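Local coordinates for protein Phl p 3 allergen (Phleum pratense, PDB 3FT1) that is a grass pollen allergen recognised by IgE, a secreted beta-barrel protein related to the C-terminal domain of expansins, at residues E81-P84 with T85-I89. Residues are numbered along the deposited sequence; the frame is centred on the assembly and turned at random.
Sequences EVIP and TAFSI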
loop_
_atom_site.group_PDB
_atom_site.type_symbol
_atom_site.label_atom_id
_atom_site.label_comp_id
_atom_site.label_asym_id
_atom_site.label_seq_id
_atom_site.Cartn_x
_atom_site.Cartn_y
_atom_site.Cartn_z
ATOM N N GLU A 81 4.817 -7.519 -3.686
ATOM C CA GLU A 81 6.039 -7.511 -2.881
ATOM C C GLU A 81 6.746 -6.158 -2.939
ATOM O O GLU A 81 7.930 -6.060 -3.256
ATOM C CB GLU A 81 6.958 -8.668 -3.287
ATOM C CG GLU A 81 6.222 -10.014 -3.322
ATOM C CD GLU A 81 7.148 -11.211 -3.241
ATOM O OE1 GLU A 81 8.366 -11.045 -3.456
ATOM O OE2 GLU A 81 6.651 -12.319 -2.953
ATOM N N VAL A 82 5.993 -5.121 -2.606
ATOM C CA VAL A 82 6.467 -3.744 -2.697
ATOM C C VAL A 82 7.266 -3.291 -1.483
ATOM O O VAL A 82 8.203 -2.505 -1.612
ATOM C CB VAL A 82 5.288 -2.774 -2.876
ATOM C CG1 VAL A 82 5.807 -1.338 -2.947
ATOM C CG2 VAL A 82 4.525 -3.124 -4.128
ATOM N N ILE A 83 6.874 -3.773 -0.310
ATOM C CA ILE A 83 7.517 -3.402 0.946
ATOM C C ILE A 83 7.952 -4.661 1.700
ATOM O O ILE A 83 7.167 -5.606 1.849
ATOM C CB ILE A 83 6.554 -2.576 1.828
ATOM C CG1 ILE A 83 6.076 -1.336 1.060
ATOM C CG2 ILE A 83 7.202 -2.219 3.165
ATOM C CD1 ILE A 83 5.122 -0.469 1.828
ATOM N N PRO A 84 9.206 -4.686 2.165
ATOM C CA PRO A 84 9.702 -5.894 2.830
ATOM C C PRO A 84 9.163 -5.948 4.231
ATOM O O PRO A 84 8.727 -4.923 4.751
ATOM C CB PRO A 84 11.205 -5.669 2.883
ATOM C CG PRO A 84 11.353 -4.176 2.952
ATOM C CD PRO A 84 10.203 -3.602 2.153
ATOM N N THR A 85 9.193 -7.127 4.843
ATOM C CA THR A 85 8.794 -7.237 6.234
ATOM C C THR A 85 9.577 -6.258 7.102
ATOM O O THR A 85 9.000 -5.545 7.927
ATOM C CB THR A 85 9.029 -8.652 6.736
ATOM O OG1 THR A 85 8.295 -9.552 5.903
ATOM C CG2 THR A 85 8.568 -8.794 8.174
ATOM N N ALA A 86 10.890 -6.223 6.904
ATOM C CA ALA A 86 11.753 -5.350 7.691
ATOM C C ALA A 86 11.841 -3.979 7.039
ATOM O O ALA A 86 12.918 -3.525 6.642
ATOM C CB ALA A 86 13.131 -5.964 7.844
ATOM N N PHE A 87 10.692 -3.326 6.916
ATOM C CA PHE A 87 10.622 -1.991 6.336
ATOM C C PHE A 87 11.192 -0.947 7.293
ATOM O O PHE A 87 11.382 -1.209 8.480
ATOM C CB PHE A 87 9.174 -1.641 6.002
ATOM C CG PHE A 87 8.239 -1.778 7.167
ATOM C CD1 PHE A 87 8.145 -0.770 8.117
ATOM C CD2 PHE A 87 7.458 -2.917 7.320
ATOM C CE1 PHE A 87 7.279 -0.888 9.197
ATOM C CE2 PHE A 87 6.589 -3.046 8.392
ATOM C CZ PHE A 87 6.500 -2.026 9.334
ATOM N N SER A 88 11.433 0.253 6.774
ATOM C CA SER A 88 12.146 1.268 7.537
ATOM C C SER A 88 11.389 2.595 7.549
ATOM O O SER A 88 10.880 3.041 6.516
ATOM C CB SER A 88 13.562 1.426 6.980
ATOM O OG SER A 88 14.330 2.280 7.800
ATOM N N ILE A 89 11.275 3.186 8.735
ATOM C CA ILE A 89 10.551 4.435 8.926
ATOM C C ILE A 89 11.182 5.525 8.078
ATOM O O ILE A 89 12.388 5.750 8.154
ATOM C CB ILE A 89 10.614 4.894 10.403
ATOM C CG1 ILE A 89 10.031 3.825 11.339
ATOM C CG2 ILE A 89 9.904 6.230 10.575
ATOM C CD1 ILE A 89 8.658 3.345 10.943
#
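Ile83 and Phe87 touch across a tight surface turn, a local contact where the chain leaves strand 76-83 of the antiparallel expansin C-terminal beta-barrel for the loop leading to strand 92-93. The methyl CG2 of Ile83 meets CB of Phe87 at 3.5 Å, and the two side chains approach at a slant. A chi1 of -57° sets Ile83 CG1 beside the backbone N and leaves CG2 opposite that N, on the Phe87 side. Phe87 CG sits between its own backbone N and carbonyl carbon, chi1 55°. The ring thereby brings its edge to the carbonyl of Pro84, whose O lies in the ring plane, 3.5 Å from Phe87 CD2. No hydrogen bond joins residues 81-84 to 85-89. The bend is made by the backbone instead: Ala86 is the centre of an inverse gamma turn, with a weak bond from Phe87 N to Thr85 O at 3.0 Å. Thr85 OG1 makes a weak hydrogen bond to Gly63 N. Val82 and Ile83 are bonded through their backbones to Phe65 of strand 65-71. Ile83 is buried against Phe6, Phe65, Phe67 and Tyr93, whereas Phe87 rests on Val8, Phe65 and Tyr93, so the turn packs against strands 3-8, 65-71 and 92-93.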